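Local coordinates for tyrocidine synthetase 3 (Brevibacillus brevis, PDB 2JGP), which probably catalyses peptide-bond formation between carrier-bound substrates during nonribosomal synthesis of the antibiotic tyrocidine, through its linked peptidyl carrier and condensation domains, at residues F467-T470 against E475-I478; V332-Y337 against I350-P355; R105-D110 against F194-A199; R142-H147 against E167-A172. All blocks are in the same frame, centred on the assembly; numbering follows the deposited sequence.

Contact 1: F467-T470 against E475-I478; sequences FSAT and EMTI
Thr470 and Thr477 face each other as an antiparallel hydrogen-bonded pair near the turn of a beta hairpin, with Ala469 and Ile478 as the adjoining non-hydrogen-bonded pair. Thr470 N gives its hydrogen to Thr477 O at 2.9 Å; Thr477 N returns a bond to Thr470 O at 2.7 Å that is almost straight (174°). The two threonine side chains share one face of the sheet. Thr477 OG1 is turned between its own backbone N and carbonyl carbon (chi1 63°), which brings it 3.2 Å from Thr470 O and beside Thr470 CB. A water fastens this face further: it donates to Ser468 O at 2.8 Å and is hydrogen-bonded to Thr470 OG1 at 2.7 Å, with a weak link to Thr477 OG1.

The other face is apolar and holds Ile478, both of whose branches press on the end of the Phe467 ring. Ile478 CG2 lies 3.4 Å from Phe467 CZ, approaching the ring obliquely, and CD1 stands 3.6 Å from the same CZ while also reaching Ala469 CB at 4.0 Å. The ring arrives there because Phe467 extends its CG anti to the backbone N.

In the four-stranded sheet these are the two inner strands, flanked by 430-435 beside 465-471 and by 303-309 beside 476-483. Helix 489-508 covers Ile478 through Phe499 and Leu500, and helix 329-345 brings Leu333 against Ala469 and Met476.

Contact 2: V332-Y337 against I350-P355; sequences VLLAAY and IIVGTP
A helix running back across the strand that follows it, part of the layered alpha/beta core of the condensation domain, is held here by Leu334 and Tyr337 against Val352 and Thr354. The axes of the short segments 332-337 and 350-355 lie 10.6 Å apart and run at 139° to each other, a spacing that leaves room for one layer of interlocking side chains and brings no hydrogen bond between the two segments.

Val352 is the hub. Its CG1 touches Tyr337 CE2 at 4.0 Å and Leu334 CD1 at 4.1 Å, and its CG2 also stands 4.1 Å from Tyr337 CE2. The methyl CG1 meets the tyrosine at the ring edge, near the ring plane, so the aromatic face is not used for this contact. Tyr337 arrives from the side: CG lies anti to the backbone N (chi1 -176°), which carries the ring forward to the strand although its first bond does not aim there. Leu334 turns toward the strand and slides past Val352 in the opposite sense. The same CD1 methyl extends the contact along the strand to Thr354 CG2 at 4.2 Å. Val352 and Thr354, two residues apart, turn toward the helix on the same side of the strand.

The phenol OH of Tyr337 is hydrogen-bonded to Thr430 OG1, and backbone bonds from Gly353 to Thr430 and Phe432 join strand 350-356 to strand 430-435. On its other edge the strand pairs antiparallel with 373-379, whose Met377 also packs on Leu334 and Thr354.

Contact 3: R105-D110 against F194-A199; sequences RMYILD and FDLEVA
Next to the HHxxxDG signature of condensation domains, Asp110 and Tyr107 of helix 101-113 receive Leu196 from a turn of the chain. Asp110 OD2 is hydrogen-bonded to His221 NE2, the first histidine of that signature, so the carboxylate touched by the leucine is itself a second-shell element of the motif.

Leu196 supplies a single methyl to the contact. CD2 lies 3.5 Å from Asp110 OD1 and 3.6 Å from Asp110 CG, the two side chains approaching from opposite directions, and it also rests 3.9 Å from Tyr107 CD1. The ring is met obliquely, the leucine sliding past it. Asp110 and Tyr107, one helical turn apart, both hold CG anti to the backbone N (chi1 -170° for Asp110), which sends the two groups out beside each other with the methyl fitted between them and lying against the carboxylate.

Leu196 is presented by a type I turn from Asp195 to Val198. Within it an Asx turn forms: Asp195 OD1 accepts from Glu197 N at 2.9 Å, the N-H coming from above the carboxylate plane.

The turn belongs to the loop between helix 180-189 and strand 202-210. Strand 152-157 backs the contact: Phe154 packs on both Leu196 and Tyr107 and shares a backbone hydrogen bond with Leu196, while Val156 adds to the cover of Tyr107.

Contact 4: R142-H147 against E167-A172; sequences RLIARH and EDVPFA
The last turn of helix 133-146 faces an extended strip of loop, with Ile144 CA 8.1 Å from Val169 CA as the nearest pair of alpha carbons. In that strip Val169 and Phe171 turn toward the helix while the intervening Pro170 turns away, and Ile144 meets both. Its two branches go to different partners. CG2 presses on Val169 CG2 at 3.4 Å, tighter than usual for two methyl groups. CD1, at the end of the longer branch, lies 3.4 Å from both CG and CD1 of Phe171 and 3.6 Å from Phe171 CB, toward the inner end of the ring. With CG anti to the backbone N (chi1 176°), the Phe171 ring extends past the end of Ile144, whose CD1 lies over one ring face.

Condensation domains have a chloramphenicol-acetyltransferase-like fold. Here the loop follows helix 133-146 and strands 152-157 and 160-165 in the chain and returns to pack on that helix before strand 174-177. No hydrogen bond crosses between the two segments, and the hold is apolar.

Ile144 O accepts from Arg151 NE. Glu236 OE1, from helix 227-241, forms a salt bridge with Arg146 NE and a hydrogen bond with His147 NE2. Phe171 also packs one turn back along helix 133-146, against Phe140 and Gln141.

The four contacts form two touching pairs. Contacts 1 and 2 have centres 13 Å apart and touch directly: Phe467 CD1 reaches Tyr337 CE1 at 3.4 Å, and Leu333 CD1 lies 3.7 Å from Met476 SD, binding the hairpin to helix 329-345. Contacts 3 and 4, with centres 19 Å apart, touch where Ala199 CB meets Val169 CG1 at 3.9 Å; in sequence contact 4 is nested inside the loop that contact 3 closes. Between the pairs, contacts 2 and 3 come nearest, about 12 Å between closest atoms. Contact 3 reaches the histidine motif through Asp110. The sodium ion at Gln396 and Asp400 is about 14 Å from the Leu334 side chain.

Contact 1: F467-T470 against E475-I478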
loop_
_atom_site.group_PDB
_atom_site.type_symbol
_atom_site.label_atom_id
_atom_site.label_comp_id
_atom_site.label_asym_id
_atom_site.label_seq_id
_atom_site.Cartn_x
_atom_site.Cartn_y
_atom_site.Cartn_z
ATOM N N PHE A 467 -7.309 7.471 8.443
ATOM C CA PHE A 467 -7.382 8.824 7.915
ATOM C C PHE A 467 -6.985 8.750 6.446
ATOM O O PHE A 467 -5.896 8.285 6.134
ATOM C CB PHE A 467 -6.419 9.729 8.693
ATOM C CG PHE A 467 -6.436 11.167 8.255
ATOM C CD1 PHE A 467 -7.149 12.115 8.974
ATOM C CD2 PHE A 467 -5.726 11.578 7.132
ATOM C CE1 PHE A 467 -7.160 13.442 8.577
ATOM C CE2 PHE A 467 -5.738 12.902 6.733
ATOM C CZ PHE A 467 -6.455 13.834 7.458
ATOM N N SER A 468 -7.875 9.177 5.555
ATOM C CA SER A 468 -7.660 9.063 4.115
ATOM C C SER A 468 -7.767 10.414 3.424
ATOM O O SER A 468 -8.804 11.073 3.494
ATOM C CB SER A 468 -8.686 8.117 3.498
ATOM O OG SER A 468 -8.469 6.787 3.933
ATOM N N ALA A 469 -6.695 10.828 2.757
ATOM C CA ALA A 469 -6.733 12.018 1.917
ATOM C C ALA A 469 -6.904 11.566 0.467
ATOM O O ALA A 469 -6.228 10.638 0.021
ATOM C CB ALA A 469 -5.460 12.831 2.089
ATOM N N THR A 470 -7.825 12.197 -0.255
ATOM C CA THR A 470 -8.066 11.864 -1.658
ATOM C C THR A 470 -8.101 13.130 -2.511
ATOM O O THR A 470 -8.903 14.029 -2.264
ATOM C CB THR A 470 -9.391 11.092 -1.829
ATOM O OG1 THR A 470 -9.360 9.911 -1.017
ATOM C CG2 THR A 470 -9.608 10.696 -3.282
ATOM N N GLU A 475 -10.588 19.458 -5.558
ATOM C CA GLU A 475 -10.016 19.673 -4.224
ATOM C C GLU A 475 -9.521 18.359 -3.633
ATOM O O GLU A 475 -9.874 17.279 -4.103
ATOM C CB GLU A 475 -11.028 20.302 -3.257
ATOM C CG GLU A 475 -12.355 19.560 -3.153
ATOM C CD GLU A 475 -13.269 20.128 -2.083
ATOM O OE1 GLU A 475 -12.814 20.958 -1.267
ATOM O OE2 GLU A 475 -14.453 19.739 -2.057
ATOM N N MET A 476 -8.694 18.469 -2.601
ATOM C CA MET A 476 -8.360 17.334 -1.762
ATOM C C MET A 476 -9.494 17.158 -0.755
ATOM O O MET A 476 -9.957 18.134 -0.165
ATOM C CB MET A 476 -7.044 17.586 -1.029
ATOM C CG MET A 476 -6.569 16.425 -0.175
ATOM S SD MET A 476 -5.275 16.916 0.977
ATOM C CE MET A 476 -6.203 17.946 2.112
ATOM N N THR A 477 -9.950 15.920 -0.578
ATOM C CA THR A 477 -10.945 15.604 0.440
ATOM C C THR A 477 -10.293 14.792 1.547
ATOM O O THR A 477 -9.356 14.031 1.300
ATOM C CB THR A 477 -12.122 14.803 -0.134
ATOM O OG1 THR A 477 -11.653 13.540 -0.612
ATOM C CG2 THR A 477 -12.791 15.566 -1.269
ATOM N N ILE A 478 -10.803 14.972 2.761
ATOM C CA ILE A 478 -10.299 14.300 3.950
ATOM C C ILE A 478 -11.376 13.345 4.459
ATOM O O ILE A 478 -12.476 13.778 4.803
ATOM C CB ILE A 478 -9.941 15.339 5.043
ATOM C CG1 ILE A 478 -8.753 16.190 4.589
ATOM C CG2 ILE A 478 -9.594 14.664 6.363
ATOM C CD1 ILE A 478 -7.479 15.392 4.388
HETATM O O HOH W 1 -10.499 10.862 1.266
#

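Contact 2: V332-Y337 against I350-P355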
loop_
_atom_site.group_PDB
_atom_site.type_symbol
_atom_site.label_atom_id
_atom_site.label_comp_id
_atom_site.label_asym_id
_atom_site.label_seq_id
_atom_site.Cartn_x
_atom_site.Cartn_y
_atom_site.Cartn_z
ATOM N N VAL A 332 3.814 15.889 3.521
ATOM C CA VAL A 332 3.280 17.081 4.180
ATOM C C VAL A 332 2.033 16.704 4.982
ATOM O O VAL A 332 1.913 17.029 6.163
ATOM C CB VAL A 332 2.931 18.175 3.146
ATOM C CG1 VAL A 332 2.136 19.316 3.799
ATOM C CG2 VAL A 332 4.208 18.706 2.470
ATOM N N LEU A 333 1.123 15.987 4.331
ATOM C CA LEU A 333 -0.116 15.533 4.972
ATOM C C LEU A 333 0.141 14.559 6.130
ATOM O O LEU A 333 -0.507 14.649 7.179
ATOM C CB LEU A 333 -1.033 14.888 3.942
ATOM C CG LEU A 333 -1.500 15.770 2.792
ATOM C CD1 LEU A 333 -2.278 14.938 1.787
ATOM C CD2 LEU A 333 -2.330 16.935 3.298
ATOM N N LEU A 334 1.076 13.629 5.945
ATOM C CA LEU A 334 1.447 12.718 7.026
ATOM C C LEU A 334 2.010 13.499 8.203
ATOM O O LEU A 334 1.708 13.203 9.362
ATOM C CB LEU A 334 2.472 11.679 6.550
ATOM C CG LEU A 334 3.002 10.704 7.611
ATOM C CD1 LEU A 334 1.854 9.927 8.284
ATOM C CD2 LEU A 334 4.019 9.761 6.980
ATOM N N ALA A 335 2.843 14.492 7.900
ATOM C CA ALA A 335 3.399 15.366 8.917
ATOM C C ALA A 335 2.282 16.100 9.663
ATOM O O ALA A 335 2.265 16.121 10.890
ATOM C CB ALA A 335 4.373 16.364 8.281
ATOM N N ALA A 336 1.346 16.688 8.917
ATOM C CA ALA A 336 0.205 17.393 9.509
ATOM C C ALA A 336 -0.665 16.444 10.334
ATOM O O ALA A 336 -1.205 16.818 11.374
ATOM C CB ALA A 336 -0.638 18.063 8.419
ATOM N N TYR A 337 -0.793 15.210 9.863
ATOM C CA TYR A 337 -1.575 14.217 10.579
ATOM C C TYR A 337 -0.911 13.883 11.916
ATOM O O TYR A 337 -1.588 13.807 12.942
ATOM C CB TYR A 337 -1.779 12.973 9.712
ATOM C CG TYR A 337 -2.663 11.929 10.345
ATOM C CD1 TYR A 337 -3.967 12.233 10.726
ATOM C CD2 TYR A 337 -2.202 10.633 10.553
ATOM C CE1 TYR A 337 -4.785 11.272 11.312
ATOM C CE2 TYR A 337 -3.016 9.669 11.140
ATOM C CZ TYR A 337 -4.306 9.996 11.510
ATOM O OH TYR A 337 -5.116 9.047 12.096
ATOM N N ILE A 350 4.823 9.141 18.190
ATOM C CA ILE A 350 3.620 8.598 17.571
ATOM C C ILE A 350 3.955 7.690 16.397
ATOM O O ILE A 350 4.810 8.028 15.574
ATOM C CB ILE A 350 2.711 9.738 17.051
ATOM C CG1 ILE A 350 2.359 10.692 18.204
ATOM C CG2 ILE A 350 1.445 9.163 16.397
ATOM C CD1 ILE A 350 1.277 11.671 17.895
ATOM N N ILE A 351 3.265 6.552 16.325
ATOM C CA ILE A 351 3.418 5.600 15.218
ATOM C C ILE A 351 2.126 5.578 14.401
ATOM O O ILE A 351 1.037 5.432 14.958
ATOM C CB ILE A 351 3.747 4.183 15.728
ATOM C CG1 ILE A 351 4.939 4.228 16.698
ATOM C CG2 ILE A 351 4.045 3.243 14.558
ATOM C CD1 ILE A 351 5.162 2.950 17.456
ATOM N N VAL A 352 2.259 5.752 13.087
ATOM C CA VAL A 352 1.128 5.735 12.161
ATOM C C VAL A 352 1.385 4.683 11.092
ATOM O O VAL A 352 2.432 4.695 10.465
ATOM C CB VAL A 352 0.952 7.101 11.468
ATOM C CG1 VAL A 352 -0.116 7.018 10.371
ATOM C CG2 VAL A 352 0.612 8.190 12.506
ATOM N N GLY A 353 0.433 3.782 10.889
ATOM C CA GLY A 353 0.540 2.787 9.821
ATOM C C GLY A 353 0.350 3.435 8.467
ATOM O O GLY A 353 -0.602 4.176 8.268
ATOM N N THR A 354 1.269 3.181 7.538
ATOM C CA THR A 354 1.137 3.691 6.174
ATOM C C THR A 354 1.208 2.550 5.152
ATOM O O THR A 354 2.284 1.997 4.897
ATOM C CB THR A 354 2.203 4.742 5.846
ATOM O OG1 THR A 354 3.514 4.198 6.040
ATOM C CG2 THR A 354 2.031 5.980 6.731
ATOM N N PRO A 355 0.060 2.178 4.577
ATOM C CA PRO A 355 0.090 1.174 3.515
ATOM C C PRO A 355 0.862 1.641 2.281
ATOM O O PRO A 355 0.812 2.819 1.925
ATOM C CB PRO A 355 -1.395 0.954 3.194
ATOM C CG PRO A 355 -2.128 1.428 4.422
ATOM C CD PRO A 355 -1.320 2.584 4.904
#

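Contact 3: R105-D110 against F194-A199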
loop_
_atom_site.group_PDB
_atom_site.type_symbol
_atom_site.label_atom_id
_atom_site.label_comp_id
_atom_site.label_asym_id
_atom_site.label_seq_id
_atom_site.Cartn_x
_atom_site.Cartn_y
_atom_site.Cartn_z
ATOM N N ARG A 105 0.185 -15.752 6.498
ATOM C CA ARG A 105 -0.633 -15.244 7.601
ATOM C C ARG A 105 -2.126 -15.420 7.321
ATOM O O ARG A 105 -2.877 -15.868 8.190
ATOM C CB ARG A 105 -0.312 -13.771 7.870
ATOM C CG ARG A 105 -1.238 -13.117 8.893
ATOM C CD ARG A 105 -0.606 -11.928 9.587
ATOM N NE ARG A 105 -1.287 -11.655 10.856
ATOM C CZ ARG A 105 -2.413 -10.952 10.990
ATOM N NH1 ARG A 105 -3.015 -10.413 9.930
ATOM N NH2 ARG A 105 -2.941 -10.780 12.197
ATOM N N MET A 106 -2.550 -15.072 6.108
ATOM C CA MET A 106 -3.947 -15.223 5.711
ATOM C C MET A 106 -4.379 -16.683 5.738
ATOM O O MET A 106 -5.463 -16.996 6.225
ATOM C CB MET A 106 -4.193 -14.634 4.316
ATOM C CG MET A 106 -4.113 -13.128 4.261
ATOM S SD MET A 106 -4.437 -12.535 2.589
ATOM C CE MET A 106 -4.132 -10.786 2.788
ATOM N N TYR A 107 -3.531 -17.574 5.227
ATOM C CA TYR A 107 -3.841 -19.009 5.237
ATOM C C TYR A 107 -4.073 -19.525 6.654
ATOM O O TYR A 107 -5.087 -20.173 6.930
ATOM C CB TYR A 107 -2.727 -19.830 4.575
ATOM C CG TYR A 107 -3.096 -21.287 4.448
ATOM C CD1 TYR A 107 -3.815 -21.753 3.347
ATOM C CD2 TYR A 107 -2.774 -22.195 5.454
ATOM C CE1 TYR A 107 -4.175 -23.090 3.240
ATOM C CE2 TYR A 107 -3.125 -23.531 5.354
ATOM C CZ TYR A 107 -3.831 -23.973 4.247
ATOM O OH TYR A 107 -4.179 -25.306 4.166
ATOM N N ILE A 108 -3.121 -19.235 7.539
ATOM C CA ILE A 108 -3.170 -19.692 8.930
ATOM C C ILE A 108 -4.399 -19.140 9.653
ATOM O O ILE A 108 -5.086 -19.873 10.366
ATOM C CB ILE A 108 -1.894 -19.278 9.699
ATOM C CG1 ILE A 108 -0.678 -20.034 9.164
ATOM C CG2 ILE A 108 -2.046 -19.555 11.190
ATOM C CD1 ILE A 108 0.635 -19.517 9.694
ATOM N N LEU A 109 -4.678 -17.854 9.465
ATOM C CA LEU A 109 -5.840 -17.232 10.098
ATOM C C LEU A 109 -7.147 -17.800 9.540
ATOM O O LEU A 109 -8.063 -18.110 10.300
ATOM C CB LEU A 109 -5.793 -15.707 9.957
ATOM C CG LEU A 109 -4.680 -15.045 10.778
ATOM C CD1 LEU A 109 -4.557 -13.574 10.445
ATOM C CD2 LEU A 109 -4.923 -15.224 12.262
ATOM N N ASP A 110 -7.212 -17.962 8.219
ATOM C CA ASP A 110 -8.377 -18.557 7.551
ATOM C C ASP A 110 -8.683 -19.984 8.040
ATOM O O ASP A 110 -9.845 -20.350 8.217
ATOM C CB ASP A 110 -8.146 -18.564 6.032
ATOM C CG ASP A 110 -9.387 -18.946 5.237
ATOM O OD1 ASP A 110 -9.721 -20.151 5.177
ATOM O OD2 ASP A 110 -9.999 -18.036 4.631
ATOM N N PHE A 194 -14.373 -18.987 0.964
ATOM C CA PHE A 194 -13.744 -19.748 -0.100
ATOM C C PHE A 194 -13.055 -20.949 0.513
ATOM O O PHE A 194 -12.432 -20.836 1.576
ATOM C CB PHE A 194 -12.692 -18.896 -0.812
ATOM C CG PHE A 194 -13.266 -17.843 -1.709
ATOM C CD1 PHE A 194 -13.561 -16.580 -1.218
ATOM C CD2 PHE A 194 -13.518 -18.115 -3.042
ATOM C CE1 PHE A 194 -14.093 -15.609 -2.046
ATOM C CE2 PHE A 194 -14.044 -17.148 -3.878
ATOM C CZ PHE A 194 -14.332 -15.893 -3.380
ATOM N N ASP A 195 -13.157 -22.088 -0.160
ATOM C CA ASP A 195 -12.315 -23.233 0.135
ATOM C C ASP A 195 -10.967 -22.979 -0.523
ATOM O O ASP A 195 -10.866 -22.945 -1.752
ATOM C CB ASP A 195 -12.937 -24.520 -0.408
ATOM C CG ASP A 195 -12.144 -25.759 -0.033
ATOM O OD1 ASP A 195 -10.938 -25.655 0.274
ATOM O OD2 ASP A 195 -12.730 -26.850 -0.052
ATOM N N LEU A 196 -9.937 -22.789 0.295
ATOM C CA LEU A 196 -8.617 -22.411 -0.205
ATOM C C LEU A 196 -7.922 -23.515 -1.016
ATOM O O LEU A 196 -6.919 -23.242 -1.692
ATOM C CB LEU A 196 -7.726 -21.948 0.956
ATOM C CG LEU A 196 -7.541 -20.443 1.185
ATOM C CD1 LEU A 196 -8.669 -19.555 0.631
ATOM C CD2 LEU A 196 -7.254 -20.147 2.664
ATOM N N GLU A 197 -8.449 -24.739 -0.936
ATOM C CA GLU A 197 -7.931 -25.888 -1.692
ATOM C C GLU A 197 -8.439 -25.950 -3.131
ATOM O O GLU A 197 -8.021 -26.826 -3.889
ATOM C CB GLU A 197 -8.324 -27.202 -1.008
ATOM C CG GLU A 197 -7.660 -27.448 0.308
ATOM C CD GLU A 197 -7.813 -28.885 0.750
ATOM O OE1 GLU A 197 -6.800 -29.476 1.162
ATOM O OE2 GLU A 197 -8.941 -29.424 0.664
ATOM N N VAL A 198 -9.333 -25.041 -3.506
ATOM C CA VAL A 198 -10.020 -25.117 -4.791
ATOM C C VAL A 198 -9.879 -23.818 -5.574
ATOM O O VAL A 198 -10.437 -22.787 -5.196
ATOM C CB VAL A 198 -11.514 -25.447 -4.600
ATOM C CG1 VAL A 198 -12.260 -25.423 -5.942
ATOM C CG2 VAL A 198 -11.675 -26.803 -3.924
ATOM N N ALA A 199 -9.118 -23.878 -6.661
ATOM C CA ALA A 199 -9.028 -22.782 -7.610
ATOM C C ALA A 199 -10.170 -22.929 -8.622
ATOM O O ALA A 199 -10.618 -24.046 -8.896
ATOM C CB ALA A 199 -7.669 -22.791 -8.314
#

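Contact 4: R142-H147 against E167-A172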
loop_
_atom_site.group_PDB
_atom_site.type_symbol
_atom_site.label_atom_id
_atom_site.label_comp_id
_atom_site.label_asym_id
_atom_site.label_seq_id
_atom_site.Cartn_x
_atom_site.Cartn_y
_atom_site.Cartn_z
ATOM N N ARG A 142 -10.830 -15.819 -19.765
ATOM C CA ARG A 142 -9.541 -15.328 -20.254
ATOM C C ARG A 142 -8.700 -14.723 -19.129
ATOM O O ARG A 142 -7.500 -14.968 -19.066
ATOM C CB ARG A 142 -9.730 -14.314 -21.386
ATOM C CG ARG A 142 -10.157 -14.940 -22.712
ATOM C CD ARG A 142 -10.045 -13.949 -23.860
ATOM N NE ARG A 142 -10.172 -14.598 -25.167
ATOM C CZ ARG A 142 -11.317 -14.996 -25.720
ATOM N NH1 ARG A 142 -12.478 -14.830 -25.091
ATOM N NH2 ARG A 142 -11.303 -15.574 -26.916
ATOM N N LEU A 143 -9.328 -13.951 -18.240
ATOM C CA LEU A 143 -8.629 -13.377 -17.081
ATOM C C LEU A 143 -8.022 -14.466 -16.214
ATOM O O LEU A 143 -6.877 -14.351 -15.769
ATOM C CB LEU A 143 -9.570 -12.538 -16.207
ATOM C CG LEU A 143 -9.890 -11.093 -16.599
ATOM C CD1 LEU A 143 -10.768 -10.488 -15.507
ATOM C CD2 LEU A 143 -8.623 -10.265 -16.788
ATOM N N ILE A 144 -8.816 -15.504 -15.956
ATOM C CA ILE A 144 -8.374 -16.649 -15.163
ATOM C C ILE A 144 -7.206 -17.362 -15.843
ATOM O O ILE A 144 -6.243 -17.733 -15.182
ATOM C CB ILE A 144 -9.532 -17.640 -14.915
ATOM C CG1 ILE A 144 -10.593 -16.998 -14.012
ATOM C CG2 ILE A 144 -9.017 -18.916 -14.265
ATOM C CD1 ILE A 144 -11.932 -17.716 -14.029
ATOM N N ALA A 145 -7.291 -17.542 -17.161
ATOM C CA ALA A 145 -6.178 -18.106 -17.935
ATOM C C ALA A 145 -4.929 -17.222 -17.867
ATOM O O ALA A 145 -3.807 -17.727 -17.788
ATOM C CB ALA A 145 -6.589 -18.316 -19.393
ATOM N N ARG A 146 -5.134 -15.907 -17.894
ATOM C CA ARG A 146 -4.033 -14.935 -17.921
ATOM C C ARG A 146 -3.277 -14.818 -16.601
ATOM O O ARG A 146 -2.048 -14.717 -16.596
ATOM C CB ARG A 146 -4.573 -13.554 -18.318
ATOM C CG ARG A 146 -3.577 -12.404 -18.216
ATOM C CD ARG A 146 -4.194 -11.135 -18.795
ATOM N NE ARG A 146 -3.406 -9.934 -18.511
ATOM C CZ ARG A 146 -2.286 -9.604 -19.148
ATOM N NH1 ARG A 146 -1.771 -10.400 -20.074
ATOM N NH2 ARG A 146 -1.660 -8.482 -18.828
ATOM N N HIS A 147 -4.010 -14.805 -15.491
ATOM C CA HIS A 147 -3.431 -14.499 -14.185
ATOM C C HIS A 147 -3.305 -15.750 -13.324
ATOM O O HIS A 147 -4.311 -16.301 -12.883
ATOM C CB HIS A 147 -4.293 -13.448 -13.475
ATOM C CG HIS A 147 -4.301 -12.117 -14.158
ATOM N ND1 HIS A 147 -3.172 -11.331 -14.266
ATOM C CD2 HIS A 147 -5.292 -11.436 -14.778
ATOM C CE1 HIS A 147 -3.470 -10.223 -14.921
ATOM N NE2 HIS A 147 -4.750 -10.261 -15.242
ATOM N N GLU A 167 -2.745 -25.653 -14.120
ATOM C CA GLU A 167 -2.862 -25.590 -15.577
ATOM C C GLU A 167 -4.152 -24.913 -16.074
ATOM O O GLU A 167 -4.104 -23.858 -16.717
ATOM C CB GLU A 167 -2.782 -27.023 -16.162
ATOM C CG GLU A 167 -2.297 -28.160 -15.196
ATOM C CD GLU A 167 -3.272 -28.486 -14.042
ATOM O OE1 GLU A 167 -4.503 -28.537 -14.265
ATOM O OE2 GLU A 167 -2.793 -28.700 -12.906
ATOM N N ASP A 168 -5.286 -25.549 -15.782
ATOM C CA ASP A 168 -6.619 -25.073 -16.157
ATOM C C ASP A 168 -7.523 -25.249 -14.946
ATOM O O ASP A 168 -7.277 -26.127 -14.123
ATOM C CB ASP A 168 -7.195 -25.900 -17.310
ATOM C CG ASP A 168 -6.428 -25.727 -18.607
ATOM O OD1 ASP A 168 -6.410 -24.604 -19.157
ATOM O OD2 ASP A 168 -5.852 -26.725 -19.088
ATOM N N VAL A 169 -8.568 -24.429 -14.847
ATOM C CA VAL A 169 -9.539 -24.538 -13.752
ATOM C C VAL A 169 -10.966 -24.322 -14.259
ATOM O O VAL A 169 -11.171 -23.602 -15.241
ATOM C CB VAL A 169 -9.247 -23.510 -12.646
ATOM C CG1 VAL A 169 -7.843 -23.716 -12.086
ATOM C CG2 VAL A 169 -9.421 -22.077 -13.174
ATOM N N PRO A 170 -11.958 -24.932 -13.583
ATOM C CA PRO A 170 -13.348 -24.752 -13.998
ATOM C C PRO A 170 -13.910 -23.407 -13.539
ATOM O O PRO A 170 -13.648 -22.968 -12.416
ATOM C CB PRO A 170 -14.074 -25.908 -13.306
ATOM C CG PRO A 170 -13.282 -26.174 -12.084
ATOM C CD PRO A 170 -11.847 -25.804 -12.398
ATOM N N PHE A 171 -14.661 -22.751 -14.415
ATOM C CA PHE A 171 -15.333 -21.506 -14.067
ATOM C C PHE A 171 -16.596 -21.340 -14.898
ATOM O O PHE A 171 -16.569 -21.524 -16.110
ATOM C CB PHE A 171 -14.407 -20.303 -14.283
ATOM C CG PHE A 171 -15.072 -18.976 -14.029
ATOM C CD1 PHE A 171 -15.042 -18.401 -12.767
ATOM C CD2 PHE A 171 -15.737 -18.308 -15.053
ATOM C CE1 PHE A 171 -15.656 -17.184 -12.531
ATOM C CE2 PHE A 171 -16.361 -17.090 -14.819
ATOM C CZ PHE A 171 -16.320 -16.529 -13.556
ATOM N N ALA A 172 -17.694 -20.994 -14.233
ATOM C CA ALA A 172 -18.919 -20.595 -14.912
ATOM C C ALA A 172 -19.477 -19.333 -14.264
ATOM O O ALA A 172 -19.439 -19.179 -13.037
ATOM C CB ALA A 172 -19.953 -21.719 -14.873
#